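Local structure of LbaCas13a H328A (C2c2) (5WLH) at residues M248-E253 / Y448-K453; G256-T261 / Y1140-L1145; S514-E519 / L564-G569; A992-S997 / L1043-G1048. The protein is a CRISPR-Cas13a ribonuclease, of the A-cleaving kind, that binds its pre-crRNA guide and probably cuts RNA that the guide recognises. One frame throughout, in Å; residues are numbered along the deposited sequence.

Interaction 1 of 4, residues M248-E253 / Y448-K453. With nucleotides of chain B.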
# COMPACT_ATOMS: atom_id res chain seq x y z
N MET A 248 19.19 0.33 12.29
CA MET A 248 18.64 -0.34 11.13
C MET A 248 18.68 -1.85 11.31
O MET A 248 19.36 -2.36 12.21
CB MET A 248 19.44 0.10 9.91
CG MET A 248 19.52 1.60 9.77
SD MET A 248 17.88 2.32 9.58
CE MET A 248 17.41 1.59 8.01
N PRO A 249 17.99 -2.61 10.44
CA PRO A 249 18.01 -4.08 10.56
C PRO A 249 19.37 -4.72 10.30
O PRO A 249 19.68 -5.76 10.89
CB PRO A 249 17.00 -4.54 9.49
CG PRO A 249 16.22 -3.34 9.09
CD PRO A 249 17.08 -2.13 9.38
N VAL A 250 20.17 -4.14 9.40
CA VAL A 250 21.43 -4.72 8.97
C VAL A 250 22.48 -3.63 8.92
O VAL A 250 22.19 -2.49 8.55
CB VAL A 250 21.26 -5.40 7.59
CG1 VAL A 250 22.63 -5.77 6.99
CG2 VAL A 250 20.33 -6.63 7.71
N GLN A 251 23.70 -3.96 9.34
CA GLN A 251 24.81 -3.02 9.29
C GLN A 251 26.08 -3.77 8.98
O GLN A 251 26.17 -4.98 9.21
CB GLN A 251 24.98 -2.24 10.60
CG GLN A 251 23.85 -1.26 10.94
CD GLN A 251 23.84 -0.04 10.02
OE1 GLN A 251 24.60 0.05 9.06
NE2 GLN A 251 22.94 0.90 10.31
N PRO A 252 27.09 -3.09 8.46
CA PRO A 252 28.38 -3.76 8.25
C PRO A 252 29.10 -3.99 9.56
O PRO A 252 29.00 -3.20 10.51
CB PRO A 252 29.14 -2.80 7.34
CG PRO A 252 28.47 -1.49 7.49
CD PRO A 252 27.05 -1.74 7.90
N GLU A 253 29.83 -5.11 9.62
CA GLU A 253 30.67 -5.45 10.76
C GLU A 253 32.10 -4.98 10.48
O GLU A 253 32.33 -4.18 9.57
CB GLU A 253 30.63 -6.95 11.03
CG GLU A 253 29.26 -7.56 11.12
CD GLU A 253 29.28 -8.88 11.86
OE1 GLU A 253 29.03 -8.87 13.08
OE2 GLU A 253 29.54 -9.94 11.23
N TYR A 448 17.05 -13.17 6.55
CA TYR A 448 17.81 -13.38 5.31
C TYR A 448 17.39 -12.35 4.26
O TYR A 448 18.24 -11.81 3.55
CB TYR A 448 17.58 -14.78 4.77
CG TYR A 448 18.41 -15.83 5.46
CD1 TYR A 448 19.79 -15.73 5.53
CD2 TYR A 448 17.80 -16.95 6.01
CE1 TYR A 448 20.55 -16.72 6.17
CE2 TYR A 448 18.54 -17.92 6.65
CZ TYR A 448 19.91 -17.81 6.71
OH TYR A 448 20.64 -18.81 7.33
N ILE A 449 16.10 -12.07 4.17
CA ILE A 449 15.64 -11.05 3.24
C ILE A 449 16.27 -9.71 3.57
O ILE A 449 16.74 -9.00 2.67
CB ILE A 449 14.09 -11.00 3.24
CG1 ILE A 449 13.54 -12.25 2.55
CG2 ILE A 449 13.59 -9.81 2.48
CD1 ILE A 449 12.10 -12.55 2.89
N ALA A 450 16.33 -9.35 4.86
CA ALA A 450 16.91 -8.07 5.24
C ALA A 450 18.38 -8.01 4.87
O ALA A 450 18.87 -6.98 4.41
CB ALA A 450 16.74 -7.82 6.73
N MET A 451 19.10 -9.13 5.04
CA MET A 451 20.49 -9.19 4.58
C MET A 451 20.58 -9.01 3.07
O MET A 451 21.43 -8.24 2.59
CB MET A 451 21.10 -10.53 5.01
CG MET A 451 21.29 -10.65 6.50
SD MET A 451 21.91 -12.30 6.91
CE MET A 451 23.49 -12.27 6.03
N GLY A 452 19.73 -9.71 2.31
CA GLY A 452 19.77 -9.57 0.86
C GLY A 452 19.45 -8.17 0.40
O GLY A 452 20.02 -7.69 -0.58
N LYS A 453 18.53 -7.50 1.10
CA LYS A 453 18.23 -6.11 0.79
C LYS A 453 19.46 -5.24 0.92
O LYS A 453 19.74 -4.39 0.05
CB LYS A 453 17.13 -5.60 1.73
CG LYS A 453 16.87 -4.11 1.58
CD LYS A 453 15.71 -3.70 2.46
CE LYS A 453 15.28 -2.26 2.16
NZ LYS A 453 14.07 -1.93 2.97
P U B 27 12.73 -1.46 6.22
OP1 U B 27 12.43 -1.72 7.62
OP2 U B 27 13.82 -2.26 5.59
O5' U B 27 11.41 -1.67 5.38
C5' U B 27 10.88 -2.96 5.17
C4' U B 27 9.41 -2.85 4.92
O4' U B 27 8.74 -2.59 6.19
C3' U B 27 9.00 -1.69 3.99
O3' U B 27 7.97 -2.13 3.13
C2' U B 27 8.37 -0.68 4.96
O2' U B 27 7.43 0.19 4.36
C1' U B 27 7.74 -1.64 5.95
N1 U B 27 7.24 -1.06 7.20
C2 U B 27 6.15 -1.71 7.77
O2 U B 27 5.69 -2.75 7.32
N3 U B 27 5.64 -1.13 8.92
C4 U B 27 6.11 0.02 9.51
O4 U B 27 5.56 0.45 10.53
C5 U B 27 7.22 0.64 8.83
C6 U B 27 7.73 0.10 7.72
P A B 26 8.64 3.44 6.05
OP1 A B 26 8.10 2.50 5.04
OP2 A B 26 8.16 3.47 7.46
O5' A B 26 10.21 3.25 6.11
C5' A B 26 10.98 2.99 4.94
C4' A B 26 12.24 2.26 5.33
O4' A B 26 13.09 3.17 6.08
C3' A B 26 12.00 1.06 6.23
O3' A B 26 13.04 0.11 6.03
C2' A B 26 12.15 1.68 7.62
O2' A B 26 12.42 0.77 8.67
C1' A B 26 13.28 2.68 7.40
N9 A B 26 13.16 3.82 8.30
C8 A B 26 12.45 4.98 8.08
N7 A B 26 12.49 5.80 9.11
C5 A B 26 13.26 5.14 10.04
C6 A B 26 13.67 5.51 11.33
N6 A B 26 13.30 6.68 11.88
N1 A B 26 14.42 4.64 12.02
C2 A B 26 14.77 3.47 11.45
N3 A B 26 14.44 3.02 10.24
C4 A B 26 13.69 3.92 9.57
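A small beta hairpin rests on helix 429-458 beside the bound guide RNA, and the contact is made where Pro249, just before the first strand, and Val250, its first residue, meet Ala450 and Met451. Val250 carries most of it. CG1 stands anti to the backbone N (chi1 168°), which leaves the other methyl, CG2, to press on the helix: it lies 3.9 Å from Ala450 CB and 3.6 Å from Ala450 O, with Met451 CG a looser 4.3 Å away. Pro249 adds its CB, 4.3 Å from Ala450 CB. One turn on, Lys453 runs fully extended to the RNA, and its NZ donates to OP2 of U27 of chain B at 2.7 Å. From the hairpin side, Met248 SD comes within 3.6 Å of N3 of A26 of chain B, so both segments touch the same step of the guide. A leucine in place of Lys453 would probably leave that phosphate without this positive partner and take away the cation-pi contact with Tyr489. Phe258 of the partner strand 258-260 touches Val250; helix 486-517 flanks Met248 and Lys453, and helix 1106-1145 packs against Ile449 and Lys453.

Interaction 2 of 4, residues G256-T261 / Y1140-L1145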
# COMPACT_ATOMS: atom_id res chain seq x y z
N GLY A 256 33.84 -5.59 6.86
CA GLY A 256 33.07 -5.15 5.71
C GLY A 256 32.06 -6.16 5.23
O GLY A 256 31.85 -6.30 4.02
N LYS A 257 31.47 -6.92 6.16
CA LYS A 257 30.41 -7.89 5.87
C LYS A 257 29.11 -7.38 6.48
O LYS A 257 29.10 -6.90 7.61
CB LYS A 257 30.73 -9.26 6.45
CG LYS A 257 32.05 -9.87 5.95
CD LYS A 257 32.09 -9.87 4.43
CE LYS A 257 33.45 -10.28 3.88
NZ LYS A 257 33.43 -10.28 2.39
N PHE A 258 28.02 -7.50 5.73
CA PHE A 258 26.72 -7.13 6.28
C PHE A 258 26.21 -8.26 7.18
O PHE A 258 26.33 -9.43 6.83
CB PHE A 258 25.71 -6.91 5.15
CG PHE A 258 25.77 -5.55 4.51
CD1 PHE A 258 25.70 -4.39 5.27
CD2 PHE A 258 25.84 -5.44 3.13
CE1 PHE A 258 25.72 -3.15 4.66
CE2 PHE A 258 25.85 -4.21 2.52
CZ PHE A 258 25.79 -3.06 3.29
N ALA A 259 25.64 -7.89 8.32
CA ALA A 259 24.99 -8.86 9.20
C ALA A 259 23.85 -8.17 9.92
O ALA A 259 23.79 -6.93 9.97
CB ALA A 259 25.97 -9.45 10.21
N ILE A 260 22.95 -8.97 10.51
CA ILE A 260 21.87 -8.37 11.29
C ILE A 260 22.48 -7.54 12.40
O ILE A 260 23.51 -7.91 12.99
CB ILE A 260 20.89 -9.42 11.84
CG1 ILE A 260 21.62 -10.38 12.80
CG2 ILE A 260 20.17 -10.13 10.68
CD1 ILE A 260 20.70 -11.33 13.56
N THR A 261 21.89 -6.38 12.65
CA THR A 261 22.44 -5.45 13.63
C THR A 261 22.27 -6.00 15.03
O THR A 261 21.22 -6.53 15.37
CB THR A 261 21.72 -4.12 13.52
OG1 THR A 261 21.71 -3.71 12.14
CG2 THR A 261 22.43 -3.07 14.36
N TYR A 1140 20.79 -15.32 1.89
CA TYR A 1140 21.15 -16.68 2.25
C TYR A 1140 22.48 -17.08 1.61
O TYR A 1140 23.39 -17.56 2.30
CB TYR A 1140 20.01 -17.59 1.81
CG TYR A 1140 20.26 -19.06 1.98
CD1 TYR A 1140 19.95 -19.69 3.17
CD2 TYR A 1140 20.84 -19.81 0.96
CE1 TYR A 1140 20.17 -21.06 3.33
CE2 TYR A 1140 21.07 -21.17 1.12
CZ TYR A 1140 20.73 -21.78 2.30
OH TYR A 1140 20.95 -23.14 2.45
N HIS A 1141 22.63 -16.86 0.31
CA HIS A 1141 23.89 -17.27 -0.31
C HIS A 1141 25.03 -16.33 0.05
O HIS A 1141 26.19 -16.77 0.08
CB HIS A 1141 23.72 -17.38 -1.81
CG HIS A 1141 22.85 -18.53 -2.20
ND1 HIS A 1141 23.30 -19.83 -2.17
CD2 HIS A 1141 21.54 -18.58 -2.53
CE1 HIS A 1141 22.31 -20.63 -2.52
NE2 HIS A 1141 21.23 -19.90 -2.74
N TYR A 1142 24.73 -15.07 0.37
CA TYR A 1142 25.75 -14.19 0.93
C TYR A 1142 26.24 -14.72 2.27
O TYR A 1142 27.45 -14.76 2.53
CB TYR A 1142 25.18 -12.78 1.10
CG TYR A 1142 26.14 -11.77 1.68
CD1 TYR A 1142 27.08 -11.13 0.87
CD2 TYR A 1142 26.08 -11.42 3.02
CE1 TYR A 1142 27.93 -10.16 1.40
CE2 TYR A 1142 26.92 -10.46 3.55
CZ TYR A 1142 27.83 -9.83 2.73
OH TYR A 1142 28.65 -8.88 3.27
N ALA A 1143 25.30 -15.12 3.14
CA ALA A 1143 25.70 -15.78 4.38
C ALA A 1143 26.51 -17.03 4.09
O ALA A 1143 27.50 -17.31 4.78
CB ALA A 1143 24.45 -16.11 5.22
N CYS A 1144 26.10 -17.80 3.09
CA CYS A 1144 26.82 -19.03 2.77
C CYS A 1144 28.24 -18.71 2.32
O CYS A 1144 29.21 -19.33 2.78
CB CYS A 1144 26.07 -19.82 1.70
SG CYS A 1144 26.85 -21.41 1.32
N LEU A 1145 28.37 -17.73 1.42
CA LEU A 1145 29.69 -17.32 0.95
C LEU A 1145 30.59 -16.93 2.10
O LEU A 1145 31.81 -17.13 2.03
CB LEU A 1145 29.57 -16.14 -0.02
CG LEU A 1145 29.33 -16.39 -1.49
CD1 LEU A 1145 29.11 -15.05 -2.18
CD2 LEU A 1145 30.51 -17.12 -2.12
O HOH W 1 30.61 -8.11 1.95
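Strand 258-260 and the last turns of helix 1106-1145 keep their backbones well apart, with the CA atoms of Phe258 and Tyr1142 separated by 8.9 Å, and the Tyr1142 side chain spans the distance. With chi1 at -180° the ring swings out opposite the Tyr1142 N, straight off the helix, so that the hydroxyl arrives at the strand. There OH accepts the backbone N-H of Phe258 at 2.9 Å, a fairly straight bond of 161°. The ring also turns an edge to the strand: Phe258 O lies in its plane, 3.5 Å from CE2. This strand is the second of the hairpin formed with 250-252, and Phe258 N, just where the strand begins, finds its acceptor on a helix from far along the chain. A water gives a second link, donating to Gly256 O at 3.0 Å and sitting a short 2.5 Å from Tyr1142 OH, again at the ring edge. Lys257 bends at chi2 and runs across the end of the tyrosine, CD 3.8 Å from OH. Phe258 touches Tyr1142 through its CB, 4.1 Å from CE2, while its side chain also packs on Ala454 and Tyr458 of helix 429-458, the same helix whose Val455 meets Tyr1142.

Interaction 3 of 4, residues S514-E519 / L564-G569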
# COMPACT_ATOMS: atom_id res chain seq x y z
N SER A 514 -1.96 -7.01 -26.22
CA SER A 514 -2.24 -8.38 -26.64
C SER A 514 -3.72 -8.60 -26.89
O SER A 514 -4.09 -9.46 -27.70
CB SER A 514 -1.73 -9.37 -25.58
OG SER A 514 -2.73 -9.66 -24.62
N SER A 515 -4.58 -7.82 -26.23
CA SER A 515 -5.98 -8.20 -26.07
C SER A 515 -6.70 -8.31 -27.41
O SER A 515 -7.58 -9.16 -27.58
CB SER A 515 -6.69 -7.19 -25.16
OG SER A 515 -6.78 -5.92 -25.76
N GLN A 516 -6.35 -7.46 -28.38
CA GLN A 516 -6.99 -7.47 -29.68
C GLN A 516 -6.08 -7.92 -30.81
O GLN A 516 -6.54 -8.01 -31.95
CB GLN A 516 -7.53 -6.08 -30.01
CG GLN A 516 -8.71 -5.64 -29.19
CD GLN A 516 -9.33 -4.41 -29.79
OE1 GLN A 516 -10.09 -4.50 -30.76
NE2 GLN A 516 -8.98 -3.25 -29.26
N THR A 517 -4.80 -8.18 -30.54
CA THR A 517 -3.90 -8.61 -31.60
C THR A 517 -3.68 -10.11 -31.63
O THR A 517 -3.46 -10.67 -32.71
CB THR A 517 -2.54 -7.92 -31.47
OG1 THR A 517 -2.00 -8.17 -30.17
CG2 THR A 517 -2.65 -6.42 -31.71
N VAL A 518 -3.73 -10.79 -30.48
CA VAL A 518 -3.42 -12.21 -30.42
C VAL A 518 -4.45 -12.94 -29.58
O VAL A 518 -5.14 -12.36 -28.74
CB VAL A 518 -1.99 -12.48 -29.86
CG1 VAL A 518 -0.93 -11.86 -30.75
CG2 VAL A 518 -1.88 -11.98 -28.41
N GLU A 519 -4.55 -14.24 -29.83
CA GLU A 519 -5.29 -15.15 -28.96
C GLU A 519 -4.27 -16.13 -28.42
O GLU A 519 -3.76 -16.98 -29.15
CB GLU A 519 -6.42 -15.85 -29.71
CG GLU A 519 -7.44 -16.51 -28.79
CD GLU A 519 -8.46 -17.35 -29.53
OE1 GLU A 519 -8.86 -16.96 -30.65
OE2 GLU A 519 -8.87 -18.40 -28.98
N LEU A 564 -3.28 0.60 -34.13
CA LEU A 564 -3.43 2.05 -34.10
C LEU A 564 -4.69 2.50 -33.35
O LEU A 564 -4.83 3.70 -33.09
CB LEU A 564 -3.41 2.60 -35.53
CG LEU A 564 -2.05 2.50 -36.25
CD1 LEU A 564 -2.13 2.99 -37.71
CD2 LEU A 564 -1.02 3.29 -35.48
N GLN A 565 -5.60 1.58 -33.00
CA GLN A 565 -6.68 1.95 -32.08
C GLN A 565 -6.13 2.51 -30.78
O GLN A 565 -6.72 3.40 -30.17
CB GLN A 565 -7.57 0.74 -31.78
CG GLN A 565 -8.42 0.26 -32.93
CD GLN A 565 -9.18 -1.02 -32.61
OE1 GLN A 565 -9.57 -1.25 -31.47
NE2 GLN A 565 -9.41 -1.85 -33.62
N TYR A 566 -4.99 1.97 -30.33
CA TYR A 566 -4.33 2.41 -29.11
C TYR A 566 -3.50 3.67 -29.31
O TYR A 566 -3.04 4.25 -28.32
CB TYR A 566 -3.46 1.28 -28.58
CG TYR A 566 -4.32 0.14 -28.16
CD1 TYR A 566 -4.89 0.11 -26.90
CD2 TYR A 566 -4.62 -0.90 -29.04
CE1 TYR A 566 -5.72 -0.90 -26.51
CE2 TYR A 566 -5.45 -1.93 -28.65
CZ TYR A 566 -6.00 -1.92 -27.38
OH TYR A 566 -6.83 -2.94 -26.97
N PHE A 567 -3.31 4.09 -30.55
CA PHE A 567 -2.71 5.37 -30.88
C PHE A 567 -3.76 6.33 -31.45
O PHE A 567 -3.47 7.15 -32.32
CB PHE A 567 -1.54 5.18 -31.86
CG PHE A 567 -0.37 4.42 -31.27
CD1 PHE A 567 0.64 5.09 -30.61
CD2 PHE A 567 -0.29 3.05 -31.38
CE1 PHE A 567 1.72 4.40 -30.06
CE2 PHE A 567 0.78 2.34 -30.84
CZ PHE A 567 1.79 3.03 -30.18
N GLY A 568 -4.99 6.19 -30.97
CA GLY A 568 -6.06 7.13 -31.24
C GLY A 568 -6.86 6.86 -32.49
O GLY A 568 -7.75 7.66 -32.82
N GLY A 569 -6.60 5.76 -33.19
CA GLY A 569 -7.33 5.40 -34.40
C GLY A 569 -6.48 5.58 -35.65
O GLY A 569 -5.77 6.58 -35.82
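The C-terminal turn of helix 486-517 meets the chain just past helix 559-564, with Gln516 reaching across to Gln565 and Tyr566. The Gln516 chain is extended beyond CG (chi2 -168°), and its NE2 serves two acceptors. Toward Tyr566 OH the bond is 3.2 Å long, almost straight at 170°, and in the plane of the Gln516 amide. Toward Gln565 OE1 it measures 3.0 Å but is more bent, and the donor stands 38° above the carbonyl plane rather than on a lone pair; the two glutamine side chains cross at about a right angle. The other end of the Gln516 amide is held too: OE1 takes a hydrogen bond from Lys1045 NZ, which fixes which way round the group sits. Tyr566 OH has a further partner in Leu1046 O. A leucine at Gln516 would probably leave Gln565 OE1 without this donor, deprive Lys1045 of an acceptor and give the tyrosine hydroxyl a looser hold. Behind Gln565 and Tyr566 the chain turns away through Gly568, with Gly569 N to Leu564 O at 2.7 Å and a weak bond from Gly568 N to Gln565 O, the Schellman motif that closes a helix with a residue of positive phi.

Interaction 4 of 4, residues A992-S997 / L1043-G1048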
# COMPACT_ATOMS: atom_id res chain seq x y z
N ALA A 992 -22.67 -2.04 -33.87
CA ALA A 992 -23.97 -2.23 -33.23
C ALA A 992 -24.05 -3.58 -32.52
O ALA A 992 -24.64 -3.69 -31.45
CB ALA A 992 -25.09 -2.11 -34.27
N GLU A 993 -23.45 -4.61 -33.12
CA GLU A 993 -23.41 -5.92 -32.46
C GLU A 993 -22.57 -5.88 -31.20
O GLU A 993 -22.88 -6.57 -30.22
CB GLU A 993 -22.88 -6.98 -33.43
CG GLU A 993 -22.82 -8.38 -32.83
CD GLU A 993 -22.54 -9.44 -33.88
OE1 GLU A 993 -22.78 -10.63 -33.59
OE2 GLU A 993 -22.09 -9.08 -34.99
N TYR A 994 -21.49 -5.09 -31.20
CA TYR A 994 -20.69 -4.95 -29.99
C TYR A 994 -21.47 -4.24 -28.89
O TYR A 994 -21.44 -4.66 -27.72
CB TYR A 994 -19.40 -4.20 -30.31
CG TYR A 994 -18.37 -4.30 -29.22
CD1 TYR A 994 -17.56 -5.42 -29.10
CD2 TYR A 994 -18.24 -3.29 -28.27
CE1 TYR A 994 -16.62 -5.52 -28.10
CE2 TYR A 994 -17.31 -3.38 -27.26
CZ TYR A 994 -16.51 -4.50 -27.18
OH TYR A 994 -15.58 -4.59 -26.16
N ILE A 995 -22.19 -3.17 -29.24
CA ILE A 995 -23.02 -2.46 -28.27
C ILE A 995 -24.03 -3.39 -27.61
O ILE A 995 -24.35 -3.24 -26.43
CB ILE A 995 -23.73 -1.27 -28.97
CG1 ILE A 995 -22.70 -0.31 -29.54
CG2 ILE A 995 -24.68 -0.58 -28.02
CD1 ILE A 995 -23.23 0.57 -30.66
N SER A 996 -24.52 -4.39 -28.36
CA SER A 996 -25.50 -5.33 -27.84
C SER A 996 -24.95 -6.19 -26.70
O SER A 996 -25.74 -6.84 -26.01
CB SER A 996 -26.01 -6.24 -28.97
OG SER A 996 -25.01 -7.12 -29.44
N SER A 997 -23.64 -6.21 -26.49
CA SER A 997 -23.11 -6.90 -25.31
C SER A 997 -23.51 -6.19 -24.03
O SER A 997 -23.60 -6.83 -22.97
CB SER A 997 -21.59 -7.00 -25.39
OG SER A 997 -21.14 -7.19 -26.72
N LEU A 1043 -13.71 2.63 -24.81
CA LEU A 1043 -12.72 2.46 -23.75
C LEU A 1043 -12.79 1.06 -23.15
O LEU A 1043 -11.76 0.47 -22.81
CB LEU A 1043 -12.90 3.53 -22.67
CG LEU A 1043 -12.50 4.95 -23.05
CD1 LEU A 1043 -12.90 5.90 -21.94
CD2 LEU A 1043 -10.99 5.07 -23.35
N SER A 1044 -14.00 0.52 -23.01
CA SER A 1044 -14.12 -0.85 -22.50
C SER A 1044 -13.59 -1.87 -23.50
O SER A 1044 -13.05 -2.91 -23.11
CB SER A 1044 -15.57 -1.13 -22.13
OG SER A 1044 -16.29 -1.61 -23.25
N LYS A 1045 -13.69 -1.56 -24.80
CA LYS A 1045 -13.15 -2.45 -25.83
C LYS A 1045 -11.62 -2.42 -25.85
O LYS A 1045 -10.98 -3.45 -26.05
CB LYS A 1045 -13.72 -2.05 -27.19
CG LYS A 1045 -12.97 -2.61 -28.41
CD LYS A 1045 -13.53 -3.95 -28.85
CE LYS A 1045 -13.45 -4.14 -30.37
NZ LYS A 1045 -12.42 -3.29 -31.04
N LEU A 1046 -11.02 -1.24 -25.68
CA LEU A 1046 -9.57 -1.16 -25.77
C LEU A 1046 -8.90 -1.66 -24.50
O LEU A 1046 -7.88 -2.35 -24.55
CB LEU A 1046 -9.13 0.28 -26.03
CG LEU A 1046 -9.61 0.96 -27.31
CD1 LEU A 1046 -9.12 2.40 -27.37
CD2 LEU A 1046 -9.11 0.18 -28.50
N TYR A 1047 -9.46 -1.28 -23.34
CA TYR A 1047 -8.79 -1.48 -22.06
C TYR A 1047 -9.54 -2.37 -21.08
O TYR A 1047 -8.92 -2.86 -20.13
CB TYR A 1047 -8.53 -0.11 -21.40
CG TYR A 1047 -7.87 0.89 -22.32
CD1 TYR A 1047 -6.57 0.68 -22.81
CD2 TYR A 1047 -8.54 2.05 -22.71
CE1 TYR A 1047 -5.96 1.60 -23.65
CE2 TYR A 1047 -7.95 2.96 -23.55
CZ TYR A 1047 -6.67 2.73 -24.02
OH TYR A 1047 -6.10 3.64 -24.85
N GLY A 1048 -10.84 -2.61 -21.29
CA GLY A 1048 -11.60 -3.49 -20.43
C GLY A 1048 -11.64 -4.92 -20.94
O GLY A 1048 -11.03 -5.28 -21.95
O HOH W 2 -13.02 -5.58 -24.01
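The ring of Tyr994 lies against the aliphatic part of Lys1045. Its hydroxyl touches the root of the lysine, OH being 3.3 Å from both CA and CB, and farther out CD sits 3.5 Å from CE1 of the ring, with CE over one ring face. The lysine chain is bent at chi2, chi3 and chi4, the last close to eclipsed at 22°. The ammonium group ends too far out for more than a weak cation-pi attraction, NZ lying 5.9 Å from the ring centroid. Instead it is hydrogen-bonded to Gln516 OE1 and makes a cation-pi contact with Phe985, a ring that also meets Tyr994. The contact thus joins the C-terminal ends of two short helices, 988-995 and 1039-1047, with helix 1008-1017 packed on the first and helix 915-941 on the second, one side chain from each of the two doing most of the touching. A water beside the tyrosine donates to Ser1044 O at 2.8 Å and is held only weakly by Tyr994 OH, at 3.5 Å. What places the tyrosine is its first torsion, chi1 -166°, which turns CG away from its own N, and the backbone there is held at Tyr994 O, which accepts two bonds on the same face of its carbonyl, from Ser997 OG at 2.7 Å and from Ser997 N at 3.0 Å. Farther out, Arg1050 of helix 1050-1056 packs on both Tyr994 and Ser997, and Ser1044 OG turns back to Ile1041 O of its own helix.

In the fold
From the N terminus, the hairpin of strands 250-252 and 258-260 supplies the first segments of interactions 1 and 2. Interaction 1 closes first, at helix 429-458; interaction 2 stays open until the end of helix 1106-1145, so the two loops cross and tie both helices to one hairpin. Inside the long loop of interaction 2, after interaction 1 has closed, come interaction 3, joining 514-519 to 564-569, and then interaction 4, joining 992-997 to 1043-1048. These two follow in series, yet they touch, with centres about 13 Å apart, binding helix 1039-1047 to the end of helix 486-517. Interactions 1 and 4 lie on opposite sides of the chain's centre, their centres about 51 Å apart.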